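PDB 7A9J: Cfl from Pectobacterium brasiliense, which is a coronafacic acid ligase of the ATP-dependent AMP-binding enzyme family, and probably activates carboxylic acids with ATP and joins them to amines as amides. Local coordinates for residues V215-R220 against K252-L257; C314-S319 against E354-W359; G327-S332 against H346-A351; Y350-P355 against N415-F420. The protein carries 1 engineered substitution. All coordinates share one frame; numbering follows the deposited sequence.

Contact 1 closes along the chain before contacts 2 to 4 begin; contact 3 falls between the two segments of contact 2. The centre of contact 1 is about 17 Å from that of contact 3, and the two meet where Arg220 packs against His329. Contacts 2, 3 and 4 form one cluster. The centres of contacts 2 and 4 are about 6 Å apart, those of 2 and 3 about 8 Å; contacts 2 and 4 share Glu354 and Pro355. Ser356 OG of contact 2 lies 2.8 Å from His346 NE2 of contact 3. The side chain of Ser332 is about 8 Å from the bound indene carboxylic acid, that of Phe420 about 13 Å.

Contact 1: residues V215-R220 against K252-L257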
loop_
_atom_site.group_PDB
_atom_site.type_symbol
_atom_site.label_atom_id
_atom_site.label_comp_id
_atom_site.label_asym_id
_atom_site.label_seq_id
_atom_site.Cartn_x
_atom_site.Cartn_y
_atom_site.Cartn_z
ATOM N N VAL A 215 5.397 -13.065 -5.383
ATOM C CA VAL A 215 6.733 -13.249 -4.756
ATOM C C VAL A 215 6.783 -12.653 -3.350
ATOM O O VAL A 215 7.651 -13.022 -2.555
ATOM C CB VAL A 215 7.866 -12.604 -5.672
ATOM C CG1 VAL A 215 9.287 -12.792 -5.066
ATOM C CG2 VAL A 215 7.790 -13.256 -7.030
ATOM N N THR A 216 5.900 -11.706 -3.036
ATOM C CA THR A 216 5.897 -11.047 -1.742
ATOM C C THR A 216 4.926 -11.660 -0.747
ATOM O O THR A 216 4.911 -11.220 0.421
ATOM C CB THR A 216 5.563 -9.543 -1.859
ATOM O OG1 THR A 216 4.167 -9.358 -2.047
ATOM C CG2 THR A 216 6.365 -8.867 -3.023
ATOM N N ILE A 217 4.207 -12.720 -1.129
ATOM C CA ILE A 217 3.246 -13.295 -0.187
ATOM C C ILE A 217 3.768 -14.664 0.218
ATOM O O ILE A 217 3.574 -15.652 -0.523
ATOM C CB ILE A 217 1.849 -13.439 -0.795
ATOM C CG1 ILE A 217 1.356 -12.106 -1.355
ATOM C CG2 ILE A 217 0.868 -14.042 0.321
ATOM C CD1 ILE A 217 -0.032 -12.203 -1.975
ATOM N N ASN A 218 4.350 -14.744 1.408
ATOM C CA ASN A 218 5.121 -15.919 1.824
ATOM C C ASN A 218 4.745 -16.261 3.258
ATOM O O ASN A 218 5.548 -16.130 4.187
ATOM C CB ASN A 218 6.635 -15.666 1.658
ATOM C CG ASN A 218 6.997 -15.321 0.271
ATOM O OD1 ASN A 218 6.883 -16.158 -0.625
ATOM N ND2 ASN A 218 7.500 -14.079 0.053
ATOM N N PRO A 219 3.530 -16.796 3.465
ATOM C CA PRO A 219 3.169 -17.279 4.802
ATOM C C PRO A 219 4.084 -18.422 5.205
ATOM O O PRO A 219 4.588 -19.170 4.364
ATOM C CB PRO A 219 1.711 -17.789 4.636
ATOM C CG PRO A 219 1.487 -17.921 3.138
ATOM C CD PRO A 219 2.531 -17.111 2.420
ATOM N N ARG A 220 4.171 -18.660 6.500
ATOM C CA ARG A 220 4.962 -19.804 6.928
ATOM C C ARG A 220 4.186 -21.099 6.752
ATOM O O ARG A 220 2.968 -21.107 6.581
ATOM C CB ARG A 220 5.392 -19.666 8.387
ATOM C CG ARG A 220 6.227 -18.394 8.686
ATOM C CD ARG A 220 6.699 -18.461 10.131
ATOM N NE ARG A 220 7.769 -17.540 10.456
ATOM C CZ ARG A 220 8.391 -17.542 11.632
ATOM N NH1 ARG A 220 8.025 -18.428 12.547
ATOM N NH2 ARG A 220 9.374 -16.679 11.893
ATOM N N LYS A 252 -2.395 -18.332 -5.717
ATOM C CA LYS A 252 -1.574 -19.302 -4.977
ATOM C C LYS A 252 -2.414 -20.300 -4.177
ATOM O O LYS A 252 -1.846 -21.182 -3.509
ATOM C CB LYS A 252 -0.635 -18.507 -4.047
ATOM C CG LYS A 252 0.398 -17.705 -4.846
ATOM C CD LYS A 252 1.485 -16.935 -3.969
ATOM C CE LYS A 252 2.479 -17.922 -3.469
ATOM N NZ LYS A 252 3.521 -17.189 -2.859
ATOM N N GLY A 253 -3.736 -20.189 -4.230
ATOM C CA GLY A 253 -4.634 -21.094 -3.521
ATOM C C GLY A 253 -4.851 -20.775 -2.059
ATOM O O GLY A 253 -5.439 -21.606 -1.341
ATOM N N TYR A 254 -4.437 -19.593 -1.604
ATOM C CA TYR A 254 -4.697 -19.169 -0.238
ATOM C C TYR A 254 -6.092 -18.592 -0.123
ATOM O O TYR A 254 -6.673 -18.143 -1.117
ATOM C CB TYR A 254 -3.689 -18.080 0.149
ATOM C CG TYR A 254 -2.224 -18.450 0.002
ATOM C CD1 TYR A 254 -1.819 -19.770 0.083
ATOM C CD2 TYR A 254 -1.248 -17.428 -0.167
ATOM C CE1 TYR A 254 -0.464 -20.109 -0.038
ATOM C CE2 TYR A 254 0.114 -17.749 -0.315
ATOM C CZ TYR A 254 0.480 -19.092 -0.212
ATOM O OH TYR A 254 1.803 -19.459 -0.334
ATOM N N SER A 255 -6.657 -18.613 1.093
ATOM C CA SER A 255 -7.888 -17.868 1.279
ATOM C C SER A 255 -7.538 -16.429 1.598
ATOM O O SER A 255 -6.422 -16.116 2.016
ATOM C CB SER A 255 -8.779 -18.435 2.387
ATOM O OG SER A 255 -8.107 -18.368 3.629
ATOM N N VAL A 256 -8.504 -15.547 1.383
ATOM C CA VAL A 256 -8.350 -14.128 1.673
ATOM C C VAL A 256 -9.368 -13.777 2.750
ATOM O O VAL A 256 -10.564 -14.091 2.627
ATOM C CB VAL A 256 -8.567 -13.260 0.418
ATOM C CG1 VAL A 256 -8.590 -11.742 0.774
ATOM C CG2 VAL A 256 -7.513 -13.581 -0.649
ATOM N N LEU A 257 -8.901 -13.125 3.793
ATOM C CA LEU A 257 -9.735 -12.642 4.890
ATOM C C LEU A 257 -10.089 -11.202 4.624
ATOM O O LEU A 257 -9.183 -10.380 4.449
ATOM C CB LEU A 257 -8.994 -12.757 6.224
ATOM C CG LEU A 257 -9.677 -12.095 7.432
ATOM C CD1 LEU A 257 -11.015 -12.812 7.815
ATOM C CD2 LEU A 257 -8.643 -12.146 8.627
HETATM O O HOH W 1 6.317 -16.419 -2.970
#
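Tyr254 and Pro219 come at each other from opposite directions. Pro219 CG and CD rest against the outer end of the phenol, with CG 3.7 Å from Tyr254 CZ. The approach is oblique to the ring. Ile217 meets the same ring at its edge, near the ring plane, and its CG2 lies 3.8 Å from Tyr254 CE2. This methyl can reach the ring because it stands anti to the backbone N of Ile217. Lys252 takes part in two ways. Its CB sits 3.9 Å above the plane of the Tyr254 ring, over the centre. Its chain then bends at chi3 (76°) and brings NZ to the backbone of the other segment, where it donates to Ile217 O at 2.8 Å. The C=O...N angle there is 159°. The ammonium also donates to Lys214 O, so two backbone carbonyls hold it. Asn218 turns its amide back on its own loop, and ND2 donates to Val215 O at 2.8 Å. Tyr345 OH also bonds ND2. Gly253, with positive phi, closes the C-terminal end of helix 240-251 in a Schellman motif. The contact ties the loop after helix 203-214 to this turn before strand 255-257, in the AMP-binding enzyme fold.

Contact 2: residues C314-S319 against E354-W359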
loop_
_atom_site.group_PDB
_atom_site.type_symbol
_atom_site.label_atom_id
_atom_site.label_comp_id
_atom_site.label_asym_id
_atom_site.label_seq_id
_atom_site.Cartn_x
_atom_site.Cartn_y
_atom_site.Cartn_z
ATOM N N CYS A 314 10.799 3.462 3.888
ATOM C CA CYS A 314 11.578 2.458 4.593
ATOM C C CYS A 314 10.918 2.172 5.945
ATOM O O CYS A 314 10.461 3.097 6.636
ATOM C CB CYS A 314 12.981 2.982 4.739
ATOM S SG CYS A 314 14.045 2.066 5.831
ATOM N N ALA A 315 10.829 0.889 6.318
ATOM C CA ALA A 315 10.201 0.543 7.585
ATOM C C ALA A 315 11.188 -0.035 8.595
ATOM O O ALA A 315 10.815 -0.835 9.466
ATOM C CB ALA A 315 9.025 -0.431 7.314
ATOM N N THR A 316 12.452 0.418 8.567
ATOM C CA THR A 316 13.417 -0.207 9.450
ATOM C C THR A 316 13.139 0.105 10.918
ATOM O O THR A 316 13.304 -0.767 11.772
ATOM C CB THR A 316 14.846 0.240 9.029
ATOM O OG1 THR A 316 15.099 -0.275 7.687
ATOM C CG2 THR A 316 15.918 -0.244 10.043
ATOM N N GLU A 317 12.803 1.357 11.273
ATOM C CA GLU A 317 12.562 1.625 12.689
ATOM C C GLU A 317 11.314 0.887 13.180
ATOM O O GLU A 317 11.278 0.359 14.304
ATOM C CB GLU A 317 12.421 3.133 12.929
ATOM C CG GLU A 317 11.935 3.484 14.288
ATOM C CD GLU A 317 11.522 4.954 14.377
ATOM O OE1 GLU A 317 10.367 5.232 14.774
ATOM O OE2 GLU A 317 12.354 5.827 14.021
ATOM N N LEU A 318 10.287 0.865 12.355
ATOM C CA LEU A 318 9.085 0.110 12.705
ATOM C C LEU A 318 9.417 -1.375 12.945
ATOM O O LEU A 318 8.900 -1.998 13.879
ATOM C CB LEU A 318 8.079 0.264 11.572
ATOM C CG LEU A 318 6.811 -0.619 11.618
ATOM C CD1 LEU A 318 6.120 -0.483 12.933
ATOM C CD2 LEU A 318 5.930 -0.175 10.482
ATOM N N SER A 319 10.303 -1.955 12.129
ATOM C CA SER A 319 10.601 -3.387 12.296
ATOM C C SER A 319 11.224 -3.668 13.656
ATOM O O SER A 319 10.981 -4.726 14.256
ATOM C CB SER A 319 11.512 -3.875 11.163
ATOM O OG SER A 319 12.872 -3.580 11.482
ATOM N N GLU A 354 21.115 -1.270 9.215
ATOM C CA GLU A 354 20.918 0.021 8.522
ATOM C C GLU A 354 19.508 0.125 7.928
ATOM O O GLU A 354 18.938 -0.868 7.496
ATOM C CB GLU A 354 21.902 0.163 7.372
ATOM C CG GLU A 354 23.415 -0.060 7.758
ATOM C CD GLU A 354 23.944 -1.477 7.321
ATOM O OE1 GLU A 354 25.063 -1.500 6.758
ATOM O OE2 GLU A 354 23.265 -2.555 7.522
ATOM N N PRO A 355 18.950 1.329 7.810
ATOM C CA PRO A 355 17.714 1.483 7.040
ATOM C C PRO A 355 17.852 0.946 5.626
ATOM O O PRO A 355 18.823 1.215 4.918
ATOM C CB PRO A 355 17.474 3.002 7.051
ATOM C CG PRO A 355 18.187 3.462 8.257
ATOM C CD PRO A 355 19.495 2.652 8.216
ATOM N N SER A 356 16.923 0.092 5.259
ATOM C CA SER A 356 17.002 -0.542 3.961
ATOM C C SER A 356 15.618 -0.881 3.414
ATOM O O SER A 356 14.610 -0.996 4.128
ATOM C CB SER A 356 17.908 -1.808 4.027
ATOM O OG SER A 356 17.254 -2.804 4.788
ATOM N N ILE A 357 15.557 -0.939 2.100
ATOM C CA ILE A 357 14.303 -1.324 1.478
ATOM C C ILE A 357 14.317 -2.674 0.805
ATOM O O ILE A 357 13.235 -3.128 0.329
ATOM C CB ILE A 357 13.785 -0.282 0.486
ATOM C CG1 ILE A 357 14.812 -0.058 -0.633
ATOM C CG2 ILE A 357 13.386 0.975 1.256
ATOM C CD1 ILE A 357 14.321 0.979 -1.623
ATOM N N GLY A 358 15.422 -3.380 0.778
ATOM C CA GLY A 358 15.315 -4.726 0.260
ATOM C C GLY A 358 15.838 -4.892 -1.161
ATOM O O GLY A 358 16.672 -4.102 -1.651
ATOM N N TRP A 359 15.321 -5.893 -1.852
ATOM C CA TRP A 359 15.873 -6.348 -3.097
ATOM C C TRP A 359 14.882 -6.155 -4.234
ATOM O O TRP A 359 13.701 -6.500 -4.080
ATOM C CB TRP A 359 16.242 -7.841 -3.011
ATOM C CG TRP A 359 17.418 -8.134 -2.152
ATOM C CD1 TRP A 359 18.717 -8.286 -2.589
ATOM C CD2 TRP A 359 17.477 -8.193 -0.696
ATOM N NE1 TRP A 359 19.545 -8.499 -1.527
ATOM C CE2 TRP A 359 18.821 -8.464 -0.363
ATOM C CE3 TRP A 359 16.511 -8.152 0.329
ATOM C CZ2 TRP A 359 19.266 -8.602 0.973
ATOM C CZ3 TRP A 359 16.938 -8.286 1.653
ATOM C CH2 TRP A 359 18.321 -8.481 1.956
HETATM O O HOH W 2 11.896 -1.285 4.745
HETATM O O HOH W 3 16.615 -2.607 7.637
#
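Glu354 and Pro355 lead into strand 356-360, which packs here against the start of helix 316-326 in the AMP-binding enzyme fold, with Ala315 at the N-cap position. Glu354 takes part through its backbone: a water lies 2.9 Å from Glu354 O and within bonding distance of Thr316 OG1 and Ser356 OG. Pro355 touches Cys314, just before the helix, and Thr316 in its first turn. Its CB is 3.8 Å from Cys314 SG, and its CA is 3.2 Å from Thr316 OG1. At Ser356 the backbone makes the direct bond: Ser356 N donates to Thr316 OG1 at 3.1 Å, with an N-H...O angle of 158°. Thr316 OG1 stands anti to its own carbonyl carbon (chi1 -64°), which turns the hydroxyl to the strand. A second water bridges Ser356 O and Ala315 N. Ser356 OG has a stronger partner in His346 NE2. Ile357 then places CG2 4.0 Å from Cys314 CB, and its side chain also touches Leu418 and Phe420 of strand 418-423. The contact is buried, joining helix and strand. Cys314 SG reaches forward within its own segment: it accepts a hydrogen bond from Thr316 N at 3.6 Å, with an N-H...S angle of 151°.

Contact 3: residues G327-S332 against H346-A351; sequences GSHLQS and HHDIYA
Ser332 and His346 form an antiparallel hydrogen-bonded pair. Ser332 N donates to His346 O at 2.9 Å, in the carbonyl plane and on a lone pair. His346 N returns the bond to Ser332 O at 2.9 Å. Beyond this pair the second segment turns into a 3-10 segment, and Ile349 N donates to Leu330 O at 3.1 Å, nearly along the C=O axis. A water gives Leu330 O a second donor. The same water donates to Asp348 OD2 and accepts from Tyr350 N. Another water joins Asp348 OD2 to His329 ND1, so this carboxylate oxygen is bound by two waters. The His346 ring is fixed at both nitrogens: ND1 accepts from Asp348 N at 3.2 Å, and NE2 is bonded to Ser356 OG. Ile349 CA lies 3.6 Å above the centre of one face of this ring. Gln331 lays its extended chain along the backbone of His347, and its OE1 is bonded to Tyr345 OH. The apolar part is carried by Ile349 CD1, which lies close to Ser332 CB (3.4 Å) and 4.0 Å from Leu330 CG. The contact joins the start of strand 331-335 and the loop before it to the end of strand 342-346 and the 3-10 turn that follows. Strand 306-311 borders strand 331-335 in parallel, while helix 316-326 packs against Leu330 and Ile349.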
loop_
_atom_site.group_PDB
_atom_site.type_symbol
_atom_site.label_atom_id
_atom_site.label_comp_id
_atom_site.label_asym_id
_atom_site.label_seq_id
_atom_site.Cartn_x
_atom_site.Cartn_y
_atom_site.Cartn_z
ATOM N N GLY A 327 7.917 -10.251 18.643
ATOM C CA GLY A 327 8.814 -11.292 18.174
ATOM C C GLY A 327 8.566 -11.725 16.743
ATOM O O GLY A 327 8.934 -12.844 16.369
ATOM N N SER A 328 7.912 -10.889 15.942
ATOM C CA SER A 328 7.621 -11.191 14.548
ATOM C C SER A 328 8.595 -10.373 13.711
ATOM O O SER A 328 9.048 -9.303 14.136
ATOM C CB SER A 328 6.157 -10.847 14.209
ATOM O OG SER A 328 5.755 -11.129 12.853
ATOM N N HIS A 329 8.903 -10.870 12.511
ATOM C CA HIS A 329 10.008 -10.343 11.702
ATOM C C HIS A 329 9.381 -9.597 10.541
ATOM O O HIS A 329 8.957 -10.215 9.554
ATOM C CB HIS A 329 10.900 -11.470 11.230
ATOM C CG HIS A 329 11.385 -12.345 12.349
ATOM N ND1 HIS A 329 12.622 -12.184 12.928
ATOM C CD2 HIS A 329 10.779 -13.366 13.023
ATOM C CE1 HIS A 329 12.778 -13.076 13.891
ATOM N NE2 HIS A 329 11.679 -13.814 13.962
ATOM N N LEU A 330 9.227 -8.281 10.698
ATOM C CA LEU A 330 8.498 -7.487 9.715
ATOM C C LEU A 330 9.169 -7.530 8.351
ATOM O O LEU A 330 10.403 -7.573 8.233
ATOM C CB LEU A 330 8.395 -6.023 10.190
ATOM C CG LEU A 330 7.427 -5.125 9.394
ATOM C CD1 LEU A 330 5.938 -5.539 9.598
ATOM C CD2 LEU A 330 7.642 -3.674 9.930
ATOM N N GLN A 331 8.339 -7.483 7.313
ATOM C CA GLN A 331 8.784 -7.425 5.937
ATOM C C GLN A 331 8.296 -6.102 5.380
ATOM O O GLN A 331 7.386 -5.494 5.933
ATOM C CB GLN A 331 8.219 -8.613 5.125
ATOM C CG GLN A 331 8.609 -9.927 5.807
ATOM C CD GLN A 331 8.282 -11.160 4.943
ATOM O OE1 GLN A 331 7.688 -11.027 3.889
ATOM N NE2 GLN A 331 8.763 -12.306 5.357
ATOM N N SER A 332 8.812 -5.729 4.226
ATOM C CA SER A 332 8.237 -4.552 3.598
ATOM C C SER A 332 8.161 -4.743 2.098
ATOM O O SER A 332 8.887 -5.523 1.499
ATOM C CB SER A 332 9.049 -3.237 3.927
ATOM O OG SER A 332 10.406 -3.376 3.516
ATOM N N HIS A 346 11.530 -6.440 0.918
ATOM C CA HIS A 346 12.449 -6.708 1.997
ATOM C C HIS A 346 11.881 -7.854 2.818
ATOM O O HIS A 346 10.931 -7.666 3.579
ATOM C CB HIS A 346 12.678 -5.459 2.855
ATOM C CG HIS A 346 13.954 -5.530 3.598
ATOM N ND1 HIS A 346 14.489 -6.731 4.015
ATOM C CD2 HIS A 346 14.854 -4.565 3.939
ATOM C CE1 HIS A 346 15.671 -6.501 4.585
ATOM N NE2 HIS A 346 15.923 -5.202 4.525
ATOM N N HIS A 347 12.416 -9.054 2.621
ATOM C CA HIS A 347 11.821 -10.195 3.307
ATOM C C HIS A 347 12.281 -10.301 4.757
ATOM O O HIS A 347 11.824 -11.169 5.458
ATOM C CB HIS A 347 12.180 -11.476 2.535
ATOM C CG HIS A 347 13.641 -11.680 2.421
ATOM N ND1 HIS A 347 14.379 -11.103 1.410
ATOM C CD2 HIS A 347 14.510 -12.368 3.196
ATOM C CE1 HIS A 347 15.657 -11.441 1.558
ATOM N NE2 HIS A 347 15.771 -12.192 2.641
ATOM N N ASP A 348 13.148 -9.388 5.268
ATOM C CA ASP A 348 13.494 -9.453 6.684
ATOM C C ASP A 348 14.143 -8.126 7.150
ATOM O O ASP A 348 15.339 -8.035 7.291
ATOM C CB ASP A 348 14.446 -10.639 6.911
ATOM C CG ASP A 348 14.683 -10.967 8.369
ATOM O OD1 ASP A 348 15.400 -11.981 8.569
ATOM O OD2 ASP A 348 14.262 -10.245 9.313
ATOM N N ILE A 349 13.323 -7.099 7.369
ATOM C CA ILE A 349 13.861 -5.749 7.607
ATOM C C ILE A 349 14.781 -5.738 8.800
ATOM O O ILE A 349 15.839 -5.096 8.792
ATOM C CB ILE A 349 12.693 -4.783 7.834
ATOM C CG1 ILE A 349 11.760 -4.794 6.629
ATOM C CG2 ILE A 349 13.330 -3.359 8.029
ATOM C CD1 ILE A 349 10.426 -4.045 6.976
ATOM N N TYR A 350 14.367 -6.410 9.877
ATOM C CA TYR A 350 15.053 -6.259 11.127
ATOM C C TYR A 350 16.442 -6.896 11.083
ATOM O O TYR A 350 17.314 -6.549 11.879
ATOM C CB TYR A 350 14.183 -6.844 12.224
ATOM C CG TYR A 350 14.718 -6.668 13.601
ATOM C CD1 TYR A 350 15.123 -5.396 14.089
ATOM C CD2 TYR A 350 14.858 -7.746 14.442
ATOM C CE1 TYR A 350 15.617 -5.249 15.339
ATOM C CE2 TYR A 350 15.359 -7.602 15.729
ATOM C CZ TYR A 350 15.725 -6.349 16.179
ATOM O OH TYR A 350 16.243 -6.190 17.432
ATOM N N ALA A 351 16.652 -7.835 10.137
ATOM C CA ALA A 351 17.963 -8.472 10.018
ATOM C C ALA A 351 19.075 -7.482 9.603
ATOM O O ALA A 351 20.275 -7.749 9.780
ATOM C CB ALA A 351 17.879 -9.594 8.983
HETATM O O HOH W 4 14.883 -10.821 11.663
HETATM O O HOH W 5 12.297 -8.418 10.041
#

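Contact 4: residues Y350-P355 against N415-F420; sequences YAINEP and NGNLIF. Engineered in segment 415-420: Gly416 (natural residue Arg).
Pro355 and Phe420 make the one direct backbone hydrogen bond between the segments. Phe420 N donates to Pro355 O at 2.9 Å, and the N-H...O angle is 177°. The donor stands above the carbonyl plane, 43° out of it. Within segment 415-420 the backbone is turned by Asn415, whose OD1 accepts from Asn417 N at 3.0 Å in an Asx turn. This turn spans Gly416, an engineered glycine that replaces the natural arginine and has positive phi.

The remaining contacts are van der Waals. Ile352 and Asn417 approach from opposite directions. The amide nitrogen of Asn417 lies against the isoleucine branches, with ND2 3.8 Å from Ile352 CG2. Asn417 CG is anti to its backbone N (chi1 -173°), which carries the amide across to Ile352. The other amide atom, OD1, takes a weak bond from Gly358 N. Ile419 reaches the same loop with two carbons: its CG2 is 3.6 Å from Pro355 O, and its CD1 is 4.2 Å from Glu354 CB. Phe420 CB lies 3.9 Å from Pro355 O, and the side chain also touches Cys314 and Ile357.

The Pro355-Phe420 bond lies next to the antiparallel pairing of strands 356-360 and 418-423, by the N-terminal end of 356-360. The loop before strand 356-360 lies against Asn417, just after the Asx turn, and against Ile419 and Phe420. The contact thus continues this pairing inside the beta sheet, with strand 408-412 beyond strand 418-423.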
loop_
_atom_site.group_PDB
_atom_site.type_symbol
_atom_site.label_atom_id
_atom_site.label_comp_id
_atom_site.label_asym_id
_atom_site.label_seq_id
_atom_site.Cartn_x
_atom_site.Cartn_y
_atom_site.Cartn_z
ATOM N N TYR A 350 14.367 -6.410 9.877
ATOM C CA TYR A 350 15.053 -6.259 11.127
ATOM C C TYR A 350 16.442 -6.896 11.083
ATOM O O TYR A 350 17.314 -6.549 11.879
ATOM C CB TYR A 350 14.183 -6.844 12.224
ATOM C CG TYR A 350 14.718 -6.668 13.601
ATOM C CD1 TYR A 350 15.123 -5.396 14.089
ATOM C CD2 TYR A 350 14.858 -7.746 14.442
ATOM C CE1 TYR A 350 15.617 -5.249 15.339
ATOM C CE2 TYR A 350 15.359 -7.602 15.729
ATOM C CZ TYR A 350 15.725 -6.349 16.179
ATOM O OH TYR A 350 16.243 -6.190 17.432
ATOM N N ALA A 351 16.652 -7.835 10.137
ATOM C CA ALA A 351 17.963 -8.472 10.018
ATOM C C ALA A 351 19.075 -7.482 9.603
ATOM O O ALA A 351 20.275 -7.749 9.780
ATOM C CB ALA A 351 17.879 -9.594 8.983
ATOM N N ILE A 352 18.675 -6.388 8.970
ATOM C CA ILE A 352 19.636 -5.385 8.479
ATOM C C ILE A 352 19.610 -4.206 9.439
ATOM O O ILE A 352 18.549 -3.588 9.611
ATOM C CB ILE A 352 19.253 -4.923 7.059
ATOM C CG1 ILE A 352 19.005 -6.133 6.117
ATOM C CG2 ILE A 352 20.344 -3.984 6.531
ATOM C CD1 ILE A 352 20.164 -7.016 6.058
ATOM N N ASN A 353 20.758 -3.924 10.047
ATOM C CA ASN A 353 20.830 -2.877 11.081
ATOM C C ASN A 353 20.632 -1.493 10.466
ATOM O O ASN A 353 19.939 -0.669 11.061
ATOM C CB ASN A 353 22.122 -3.002 11.893
ATOM C CG ASN A 353 22.078 -4.254 12.794
ATOM O OD1 ASN A 353 21.313 -4.308 13.776
ATOM N ND2 ASN A 353 22.810 -5.294 12.400
ATOM N N GLU A 354 21.115 -1.270 9.215
ATOM C CA GLU A 354 20.918 0.021 8.522
ATOM C C GLU A 354 19.508 0.125 7.928
ATOM O O GLU A 354 18.938 -0.868 7.496
ATOM C CB GLU A 354 21.902 0.163 7.372
ATOM C CG GLU A 354 23.415 -0.060 7.758
ATOM C CD GLU A 354 23.944 -1.477 7.321
ATOM O OE1 GLU A 354 25.063 -1.500 6.758
ATOM O OE2 GLU A 354 23.265 -2.555 7.522
ATOM N N PRO A 355 18.950 1.329 7.810
ATOM C CA PRO A 355 17.714 1.483 7.040
ATOM C C PRO A 355 17.852 0.946 5.626
ATOM O O PRO A 355 18.823 1.215 4.918
ATOM C CB PRO A 355 17.474 3.002 7.051
ATOM C CG PRO A 355 18.187 3.462 8.257
ATOM C CD PRO A 355 19.495 2.652 8.216
ATOM N N ASN A 415 25.311 -7.636 -1.924
ATOM C CA ASN A 415 24.366 -8.710 -2.092
ATOM C C ASN A 415 23.070 -8.234 -2.773
ATOM O O ASN A 415 22.059 -8.926 -2.759
ATOM C CB ASN A 415 24.117 -9.306 -0.724
ATOM C CG ASN A 415 23.419 -8.353 0.204
ATOM O OD1 ASN A 415 23.174 -7.206 -0.145
ATOM N ND2 ASN A 415 23.077 -8.827 1.398
ATOM N N GLY A 416 23.065 -6.982 -3.281
ATOM C CA GLY A 416 21.873 -6.448 -3.918
ATOM C C GLY A 416 20.957 -5.617 -3.052
ATOM O O GLY A 416 20.026 -4.993 -3.579
ATOM N N ASN A 417 21.113 -5.669 -1.733
ATOM C CA ASN A 417 20.208 -4.943 -0.851
ATOM C C ASN A 417 20.349 -3.426 -1.065
ATOM O O ASN A 417 21.448 -2.920 -1.236
ATOM C CB ASN A 417 20.513 -5.289 0.611
ATOM C CG ASN A 417 19.499 -4.708 1.571
ATOM O OD1 ASN A 417 18.372 -4.417 1.205
ATOM N ND2 ASN A 417 19.921 -4.512 2.826
ATOM N N LEU A 418 19.187 -2.738 -1.118
ATOM C CA LEU A 418 19.184 -1.279 -1.320
ATOM C C LEU A 418 19.122 -0.633 0.047
ATOM O O LEU A 418 18.108 -0.631 0.728
ATOM C CB LEU A 418 17.997 -0.882 -2.189
ATOM C CG LEU A 418 18.242 -1.511 -3.576
ATOM C CD1 LEU A 418 16.942 -1.335 -4.338
ATOM C CD2 LEU A 418 19.395 -0.727 -4.338
ATOM N N ILE A 419 20.258 -0.125 0.482
ATOM C CA ILE A 419 20.286 0.727 1.657
ATOM C C ILE A 419 19.537 2.016 1.379
ATOM O O ILE A 419 19.723 2.667 0.338
ATOM C CB ILE A 419 21.757 0.993 2.031
ATOM C CG1 ILE A 419 22.464 -0.271 2.444
ATOM C CG2 ILE A 419 21.806 2.026 3.107
ATOM C CD1 ILE A 419 21.748 -1.244 3.407
ATOM N N PHE A 420 18.747 2.454 2.329
ATOM C CA PHE A 420 17.870 3.592 2.113
ATOM C C PHE A 420 18.465 4.823 2.770
ATOM O O PHE A 420 18.757 4.820 3.968
ATOM C CB PHE A 420 16.456 3.301 2.644
ATOM C CG PHE A 420 15.469 4.368 2.313
ATOM C CD1 PHE A 420 14.892 4.393 1.048
ATOM C CD2 PHE A 420 15.016 5.232 3.282
ATOM C CE1 PHE A 420 13.942 5.346 0.748
ATOM C CE2 PHE A 420 14.054 6.197 2.977
ATOM C CZ PHE A 420 13.551 6.260 1.717
#